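Local coordinates for DNA polymerase III, gamma subunit-related protein (Thermotoga maritima, PDB 2GNO) that is of uncertain function but probably binds DNA and resembles the DNA polymerase III gamma and delta subunits, with an AAA+ ATPase-like fold, at residues 30-35 and 88-93; 100-105 and 115-120. One frame throughout, in Å; residues are numbered along the deposited sequence.

Contact 1. Residues 30-35 and 88-93; sequences YPREVS and VHDCER
In this AAA+-like domain with its 2-3-4-1-5 parallel sheet, helix 30-43 follows the first strand, as a P-loop helix would in an AAA+ ATPase, and residues 88-93 follow the strand whose place probably corresponds to that of a Walker B strand; the two meet through Arg32 and His89. The Arg32 side chain lies across one face of the imidazole. Arg32 CG lies above the ND1 corner of the imidazole, just outside its rim, 3.5 Å from His89 ND1, and the chain then bends at chi3 (52°), which brings the guanidinium back over the ring. Arg32 CZ sits 4.1 Å above the His89 ring plane, offset toward the rim, with the two planes tilted 34° apart, a loose, skewed overlap. The closest approach of the guanidinium is Arg32 NH1 to His89 CB, 3.5 Å. That applies to one of two modelled Arg32 conformers.

No hydrogen bond crosses the contact. Arg32 NH1 and Asp90 OD2 stay 4.2 Å apart, near enough for some attraction, probably, but beyond a salt bridge; Arg32 NH1 instead pairs with Asp56. The imidazole is buried and held from both nitrogens, ND1 by Asn118 and NE2 by Glu54, which fixes its rotation beneath the arginine. In the same segment Arg93 folds back on its own turn: Arg93 NH2 reaches His89 O at 2.8 Å, and also salt-bridges Asp56.

The contact thus lies at the C-terminal ends of the parallel strands, with helix 30-43 resting on strand 113-119 through Ser35 and Val116, and the turn running on toward helix 96-101.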
ATOM      1  N   TYR A  30      -4.950   5.309  -1.933  1.00 25.96           N
ATOM      2  CA  TYR A  30      -6.205   6.068  -1.989  1.00 24.25           C
ATOM      3  C   TYR A  30      -7.461   5.177  -2.097  1.00 25.56           C
ATOM      4  O   TYR A  30      -8.387   5.451  -1.379  1.00 24.42           O
ATOM      5  CB  TYR A  30      -6.163   7.185  -3.028  1.00 27.46           C
ATOM      6  CG  TYR A  30      -7.247   8.229  -2.945  1.00 22.44           C
ATOM      7  CD1 TYR A  30      -7.375   9.042  -1.816  1.00 26.26           C
ATOM      8  CD2 TYR A  30      -8.045   8.513  -4.043  1.00 24.01           C
ATOM      9  CE1 TYR A  30      -8.332  10.062  -1.761  1.00 28.78           C
ATOM     10  CE2 TYR A  30      -8.976   9.536  -4.010  1.00 28.12           C
ATOM     11  CZ  TYR A  30      -9.121  10.301  -2.870  1.00 27.05           C
ATOM     12  OH  TYR A  30     -10.066  11.291  -2.871  1.00 26.21           O
ATOM     13  N   PRO A  31      -7.482   4.130  -2.975  1.00 25.98           N
ATOM     14  CA  PRO A  31      -8.659   3.230  -3.011  1.00 27.00           C
ATOM     15  C   PRO A  31      -8.992   2.623  -1.644  1.00 27.59           C
ATOM     16  O   PRO A  31     -10.171   2.565  -1.291  1.00 26.28           O
ATOM     17  CB  PRO A  31      -8.279   2.160  -4.030  1.00 26.86           C
ATOM     18  CG  PRO A  31      -7.288   2.893  -4.953  1.00 27.36           C
ATOM     19  CD  PRO A  31      -6.514   3.792  -4.040  1.00 24.72           C
ATOM     20  N   ARG A  32      -7.969   2.165  -0.918  0.50 28.47           N
ATOM     21  CA  ARG A  32      -8.124   1.590   0.423  0.50 27.70           C
ATOM     22  C   ARG A  32      -8.632   2.604   1.445  0.50 27.15           C
ATOM     23  O   ARG A  32      -9.500   2.275   2.248  0.50 24.59           O
ATOM     24  CB  ARG A  32      -6.797   1.027   0.926  0.50 27.84           C
ATOM     25  CG  ARG A  32      -6.298  -0.227   0.219  0.50 27.64           C
ATOM     26  CD  ARG A  32      -4.829  -0.469   0.536  0.50 29.41           C
ATOM     27  NE  ARG A  32      -4.577  -0.452   1.981  0.50 31.74           N
ATOM     28  CZ  ARG A  32      -4.654  -1.495   2.815  0.50 31.85           C
ATOM     29  NH1 ARG A  32      -4.911  -2.718   2.386  0.50 21.87           N
ATOM     30  NH2 ARG A  32      -4.420  -1.306   4.113  0.50 39.71           N
ATOM     31  N   GLU A  33      -8.075   3.815   1.421  1.00 25.81           N
ATOM     32  CA  GLU A  33      -8.474   4.901   2.353  1.00 26.06           C
ATOM     33  C   GLU A  33      -9.849   5.475   2.077  1.00 24.74           C
ATOM     34  O   GLU A  33     -10.564   5.847   3.010  1.00 24.18           O
ATOM     35  CB  GLU A  33      -7.429   5.998   2.385  1.00 27.50           C
ATOM     36  CG  GLU A  33      -6.103   5.522   2.953  1.00 34.07           C
ATOM     37  CD  GLU A  33      -6.212   5.040   4.373  1.00 33.94           C
ATOM     38  OE1 GLU A  33      -6.862   5.705   5.201  1.00 38.96           O
ATOM     39  OE2 GLU A  33      -5.635   3.990   4.668  1.00 33.37           O
ATOM     40  N   VAL A  34     -10.219   5.565   0.808  1.00 23.85           N
ATOM     41  CA  VAL A  34     -11.568   5.989   0.453  1.00 22.95           C
ATOM     42  C   VAL A  34     -12.575   4.941   1.006  1.00 24.61           C
ATOM     43  O   VAL A  34     -13.617   5.318   1.579  1.00 22.09           O
ATOM     44  CB  VAL A  34     -11.732   6.155  -1.076  1.00 24.49           C
ATOM     45  CG1 VAL A  34     -13.212   6.338  -1.451  1.00 27.71           C
ATOM     46  CG2 VAL A  34     -10.896   7.353  -1.563  1.00 23.93           C
ATOM     47  N   SER A  35     -12.248   3.663   0.824  1.00 23.23           N
ATOM     48  CA  SER A  35     -13.059   2.537   1.298  1.00 25.22           C
ATOM     49  C   SER A  35     -13.258   2.575   2.807  1.00 26.00           C
ATOM     50  O   SER A  35     -14.381   2.410   3.281  1.00 25.79           O
ATOM     51  CB  SER A  35     -12.437   1.182   0.902  1.00 23.68           C
ATOM     52  OG  SER A  35     -12.249   1.095  -0.504  1.00 24.04           O
ATOM     53  N   VAL A  88     -13.237  -5.005   1.443  1.00 22.89           N
ATOM     54  CA  VAL A  88     -12.307  -6.061   0.988  1.00 21.75           C
ATOM     55  C   VAL A  88     -11.210  -5.324   0.239  1.00 22.63           C
ATOM     56  O   VAL A  88     -11.440  -4.842  -0.863  1.00 25.73           O
ATOM     57  CB  VAL A  88     -12.971  -7.060   0.058  1.00 18.78           C
ATOM     58  CG1 VAL A  88     -11.979  -8.194  -0.321  1.00 30.35           C
ATOM     59  CG2 VAL A  88     -14.242  -7.616   0.706  1.00 22.60           C
ATOM     60  N   HIS A  89     -10.027  -5.243   0.837  1.00 23.90           N
ATOM     61  CA  HIS A  89      -8.915  -4.515   0.214  1.00 24.31           C
ATOM     62  C   HIS A  89      -8.187  -5.332  -0.830  1.00 24.94           C
ATOM     63  O   HIS A  89      -7.939  -6.515  -0.601  1.00 24.68           O
ATOM     64  CB  HIS A  89      -7.894  -4.090   1.257  1.00 24.69           C
ATOM     65  CG  HIS A  89      -8.416  -3.103   2.263  1.00 26.13           C
ATOM     66  ND1 HIS A  89      -8.914  -1.875   1.898  1.00 21.42           N
ATOM     67  CD2 HIS A  89      -8.370  -3.094   3.612  1.00 21.05           C
ATOM     68  CE1 HIS A  89      -9.244  -1.193   2.975  1.00 27.90           C
ATOM     69  NE2 HIS A  89      -8.906  -1.902   4.032  1.00 26.27           N
ATOM     70  N   ASP A  90      -7.842  -4.728  -1.966  1.00 25.55           N
ATOM     71  CA  ASP A  90      -7.104  -5.439  -3.031  1.00 26.30           C
ATOM     72  C   ASP A  90      -7.764  -6.779  -3.390  1.00 24.29           C
ATOM     73  O   ASP A  90      -7.124  -7.838  -3.380  1.00 23.12           O
ATOM     74  CB  ASP A  90      -5.636  -5.553  -2.603  1.00 25.09           C
ATOM     75  CG  ASP A  90      -4.934  -4.196  -2.580  1.00 32.63           C
ATOM     76  OD1 ASP A  90      -5.080  -3.428  -3.558  1.00 37.11           O
ATOM     77  OD2 ASP A  90      -4.186  -3.911  -1.628  1.00 27.80           O
ATOM     78  N   CYS A  91      -9.033  -6.680  -3.796  1.00 24.83           N
ATOM     79  CA  CYS A  91      -9.898  -7.828  -4.096  1.00 27.15           C
ATOM     80  C   CYS A  91      -9.547  -8.760  -5.259  1.00 27.38           C
ATOM     81  O   CYS A  91     -10.133  -9.858  -5.360  1.00 28.09           O
ATOM     82  CB  CYS A  91     -11.349  -7.382  -4.218  1.00 24.56           C
ATOM     83  SG  CYS A  91     -11.526  -6.309  -5.593  1.00 34.43           S
ATOM     84  N   GLU A  92      -8.600  -8.355  -6.111  1.00 26.55           N
ATOM     85  CA  GLU A  92      -8.115  -9.208  -7.211  1.00 27.55           C
ATOM     86  C   GLU A  92      -7.421 -10.448  -6.644  1.00 27.05           C
ATOM     87  O   GLU A  92      -7.226 -11.443  -7.361  1.00 28.67           O
ATOM     88  CB  GLU A  92      -7.160  -8.478  -8.170  1.00 26.52           C
ATOM     89  CG  GLU A  92      -5.745  -8.057  -7.657  1.00 30.18           C
ATOM     90  CD  GLU A  92      -5.695  -6.913  -6.670  1.00 40.90           C
ATOM     91  OE1 GLU A  92      -6.754  -6.349  -6.303  1.00 39.80           O
ATOM     92  OE2 GLU A  92      -4.562  -6.568  -6.268  1.00 45.11           O
ATOM     93  N   ARG A  93      -7.009 -10.361  -5.374  1.00 27.19           N
ATOM     94  CA  ARG A  93      -6.410 -11.467  -4.653  1.00 27.44           C
ATOM     95  C   ARG A  93      -7.386 -12.636  -4.409  1.00 28.13           C
ATOM     96  O   ARG A  93      -6.951 -13.699  -3.952  1.00 29.13           O
ATOM     97  CB  ARG A  93      -5.829 -10.991  -3.326  1.00 25.52           C
ATOM     98  CG  ARG A  93      -4.617 -10.062  -3.446  1.00 27.16           C
ATOM     99  CD  ARG A  93      -4.074  -9.751  -2.053  1.00 28.63           C
ATOM    100  NE  ARG A  93      -5.056  -8.996  -1.265  1.00 30.16           N
ATOM    101  CZ  ARG A  93      -4.987  -8.738   0.041  1.00 29.69           C
ATOM    102  NH1 ARG A  93      -3.998  -9.160   0.798  1.00 25.99           N
ATOM    103  NH2 ARG A  93      -5.946  -8.029   0.606  1.00 27.00           N
TER

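Contact 2. Residues 100-105 and 115-120; sequences NAFLKA and IVLNTR
This is an apolar helix-to-sheet contact in the core of the AAA+-like domain, where Phe102, in the segment that carries helices 96-101 and 103-107, packs against strand 113-119. It holds together entirely by van der Waals contact, with no hydrogen bond between the segments. The benzyl group is directed at the strand because CG stands anti to the backbone N (chi1 -158°), and the far end of the ring then does the touching.

Ile115 comes from the opposite direction and meets that end with two methyls. Ile115 CG2 approaches Phe102 CZ at 3.9 Å, lying oblique to the ring, while CD1 is equally close to CZ and also brushes CE1. The extended outer torsion of Ile115 (chi2 176°) sets CD1 beside the ring and near the helix backbone, 3.7 Å from Ala105 O. One isoleucine therefore touches both the aromatic ring and the backbone of helix 103-107 at Ala105.

Leu117, two residues further on the same face of the strand, slides past Phe102 in the opposite sense. Leu117 CD2 comes up at the ring edge, near the ring plane, 4.1 Å from Phe102 CE2. Methyls of two alternate strand residues thus meet the far end of the ring, only that of Leu117 at its edge.

Around these side chains, Ile67 and Ile70 of helix 64-74 also touch Phe102, and Leu74 of that helix reaches Ile115. Strand 113-119 itself runs between strands 84-88 and 19-24, and Val116, pointing to its other face, packs against helix 30-43. Helices therefore lie on both faces of the sheet here.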
ATOM      1  N   ASN A 100     -16.368 -17.352  -6.779  1.00 32.15           N
ATOM      2  CA  ASN A 100     -17.543 -18.186  -7.024  1.00 33.17           C
ATOM      3  C   ASN A 100     -18.500 -18.163  -5.839  1.00 32.65           C
ATOM      4  O   ASN A 100     -19.702 -17.974  -6.010  1.00 33.03           O
ATOM      5  CB  ASN A 100     -17.114 -19.645  -7.269  1.00 34.19           C
ATOM      6  CG  ASN A 100     -18.296 -20.589  -7.507  1.00 37.99           C
ATOM      7  OD1 ASN A 100     -19.349 -20.190  -8.018  1.00 45.51           O
ATOM      8  ND2 ASN A 100     -18.101 -21.868  -7.178  1.00 48.08           N
ATOM      9  N   ALA A 101     -17.956 -18.367  -4.645  1.00 32.49           N
ATOM     10  CA  ALA A 101     -18.751 -18.368  -3.419  1.00 33.21           C
ATOM     11  C   ALA A 101     -19.367 -17.010  -3.081  1.00 33.54           C
ATOM     12  O   ALA A 101     -20.366 -16.961  -2.362  1.00 35.36           O
ATOM     13  CB  ALA A 101     -17.903 -18.851  -2.245  1.00 33.33           C
ATOM     14  N   PHE A 102     -18.810 -15.925  -3.625  1.00 33.66           N
ATOM     15  CA  PHE A 102     -19.273 -14.568  -3.323  1.00 33.13           C
ATOM     16  C   PHE A 102     -20.250 -13.955  -4.332  1.00 33.78           C
ATOM     17  O   PHE A 102     -20.719 -12.845  -4.125  1.00 33.75           O
ATOM     18  CB  PHE A 102     -17.995 -13.711  -3.128  1.00 32.62           C
ATOM     19  CG  PHE A 102     -18.170 -12.438  -2.324  1.00 30.65           C
ATOM     20  CD1 PHE A 102     -18.966 -12.386  -1.183  1.00 35.20           C
ATOM     21  CD2 PHE A 102     -17.356 -11.358  -2.580  1.00 31.51           C
ATOM     22  CE1 PHE A 102     -19.070 -11.228  -0.440  1.00 33.63           C
ATOM     23  CE2 PHE A 102     -17.429 -10.226  -1.798  1.00 25.30           C
ATOM     24  CZ  PHE A 102     -18.290 -10.162  -0.741  1.00 28.02           C
ATOM     25  N   LEU A 103     -20.642 -14.710  -5.359  1.00 35.14           N
ATOM     26  CA  LEU A 103     -21.551 -14.187  -6.396  1.00 33.67           C
ATOM     27  C   LEU A 103     -22.957 -13.859  -5.909  1.00 33.70           C
ATOM     28  O   LEU A 103     -23.462 -12.791  -6.234  1.00 33.81           O
ATOM     29  CB  LEU A 103     -21.608 -15.125  -7.602  1.00 34.49           C
ATOM     30  CG  LEU A 103     -20.263 -15.473  -8.263  1.00 35.62           C
ATOM     31  CD1 LEU A 103     -20.491 -16.405  -9.457  1.00 40.40           C
ATOM     32  CD2 LEU A 103     -19.454 -14.222  -8.648  1.00 38.25           C
ATOM     33  N   LYS A 104     -23.570 -14.742  -5.114  1.00 34.92           N
ATOM     34  CA  LYS A 104     -24.937 -14.515  -4.587  1.00 35.54           C
ATOM     35  C   LYS A 104     -25.005 -13.279  -3.682  1.00 35.92           C
ATOM     36  O   LYS A 104     -25.885 -12.423  -3.853  1.00 36.12           O
ATOM     37  CB  LYS A 104     -25.474 -15.751  -3.848  1.00 36.15           C
ATOM     38  N   ALA A 105     -24.076 -13.182  -2.733  1.00 36.09           N
ATOM     39  CA  ALA A 105     -24.016 -12.019  -1.836  1.00 36.28           C
ATOM     40  C   ALA A 105     -23.654 -10.744  -2.608  1.00 34.46           C
ATOM     41  O   ALA A 105     -24.163  -9.687  -2.285  1.00 34.55           O
ATOM     42  CB  ALA A 105     -23.027 -12.247  -0.699  1.00 37.30           C
ATOM     43  N   ILE A 115     -21.211  -3.559   0.196  1.00 21.69           N
ATOM     44  CA  ILE A 115     -19.956  -4.289   0.078  1.00 23.76           C
ATOM     45  C   ILE A 115     -19.040  -3.354  -0.682  1.00 24.76           C
ATOM     46  O   ILE A 115     -19.398  -2.900  -1.778  1.00 27.66           O
ATOM     47  CB  ILE A 115     -20.102  -5.638  -0.636  1.00 21.83           C
ATOM     48  CG1 ILE A 115     -21.122  -6.523   0.108  1.00 28.85           C
ATOM     49  CG2 ILE A 115     -18.729  -6.305  -0.723  1.00 26.89           C
ATOM     50  CD1 ILE A 115     -21.425  -7.871  -0.591  1.00 26.75           C
ATOM     51  N   VAL A 116     -17.891  -3.030  -0.079  1.00 23.04           N
ATOM     52  CA  VAL A 116     -16.923  -2.111  -0.668  1.00 24.06           C
ATOM     53  C   VAL A 116     -15.630  -2.862  -0.962  1.00 27.68           C
ATOM     54  O   VAL A 116     -14.818  -3.092  -0.091  1.00 27.23           O
ATOM     55  CB  VAL A 116     -16.606  -0.937   0.292  1.00 25.76           C
ATOM     56  CG1 VAL A 116     -15.800   0.163  -0.466  1.00 28.18           C
ATOM     57  CG2 VAL A 116     -17.906  -0.346   0.832  1.00 28.38           C
ATOM     58  N   LEU A 117     -15.460  -3.250  -2.215  1.00 30.22           N
ATOM     59  CA  LEU A 117     -14.278  -3.921  -2.662  1.00 26.57           C
ATOM     60  C   LEU A 117     -13.366  -2.830  -3.198  1.00 27.51           C
ATOM     61  O   LEU A 117     -13.844  -1.755  -3.582  1.00 29.94           O
ATOM     62  CB  LEU A 117     -14.621  -4.852  -3.826  1.00 28.04           C
ATOM     63  CG  LEU A 117     -15.710  -5.912  -3.663  1.00 29.81           C
ATOM     64  CD1 LEU A 117     -15.805  -6.758  -4.922  1.00 35.23           C
ATOM     65  CD2 LEU A 117     -15.423  -6.783  -2.533  1.00 26.34           C
ATOM     66  N   ASN A 118     -12.061  -3.062  -3.187  1.00 27.03           N
ATOM     67  CA  ASN A 118     -11.130  -2.101  -3.787  1.00 29.50           C
ATOM     68  C   ASN A 118      -9.974  -2.815  -4.472  1.00 30.86           C
ATOM     69  O   ASN A 118      -9.562  -3.919  -4.085  1.00 28.84           O
ATOM     70  CB  ASN A 118     -10.690  -0.959  -2.846  1.00 26.46           C
ATOM     71  CG  ASN A 118      -9.884  -1.433  -1.661  1.00 23.88           C
ATOM     72  OD1 ASN A 118      -8.770  -1.885  -1.812  1.00 26.18           O
ATOM     73  ND2 ASN A 118     -10.417  -1.233  -0.455  1.00 17.80           N
ATOM     74  N   THR A 119      -9.476  -2.176  -5.518  1.00 35.22           N
ATOM     75  CA  THR A 119      -8.388  -2.720  -6.325  1.00 38.85           C
ATOM     76  C   THR A 119      -7.868  -1.622  -7.224  1.00 40.96           C
ATOM     77  O   THR A 119      -8.510  -0.592  -7.403  1.00 40.69           O
ATOM     78  CB  THR A 119      -8.862  -3.880  -7.248  1.00 39.74           C
ATOM     79  OG1 THR A 119      -7.743  -4.498  -7.892  1.00 36.84           O
ATOM     80  CG2 THR A 119      -9.849  -3.389  -8.338  1.00 45.61           C
ATOM     81  N   ARG A 120      -6.704  -1.856  -7.788  1.00 44.28           N
ATOM     82  CA  ARG A 120      -6.065  -0.918  -8.715  1.00 45.77           C
ATOM     83  C   ARG A 120      -6.003  -1.526 -10.134  1.00 46.54           C
ATOM     84  O   ARG A 120      -5.506  -0.888 -11.053  1.00 46.31           O
ATOM     85  CB  ARG A 120      -4.640  -0.692  -8.213  1.00 45.23           C
ATOM     86  CG  ARG A 120      -4.517  -0.168  -6.753  1.00 47.05           C
ATOM     87  CD  ARG A 120      -3.086  -0.254  -6.294  1.00 47.24           C
ATOM     88  NE  ARG A 120      -2.206   0.462  -7.228  1.00 58.52           N
ATOM     89  CZ  ARG A 120      -0.878   0.316  -7.326  1.00 59.88           C
ATOM     90  NH1 ARG A 120      -0.200  -0.559  -6.571  1.00 58.02           N
ATOM     91  NH2 ARG A 120      -0.213   1.036  -8.231  1.00 56.17           N
TER

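From the N terminus, strand 19-24 leads into helix 30-43, and contact 1 closes the long loop that returns through strands 52-55 and 84-88 to residues 88-93. Only then does the chain enter helix 96-101, where contact 2 opens; a shorter loop through helix 103-107 brings it back to strand 113-119. The two loops follow in series, neither nesting nor crossing. They join at the strand: Cys91 N lies 2.8 Å from Asn118 O, a probable hydrogen bond, and Val88 CG2 packs 3.5 Å from Leu117 CD2. Contact 1 ties helix 30-43 to the loop after strand 84-88; contact 2 packs the 100-105 segment against strand 113-119 on the face opposite helix 30-43.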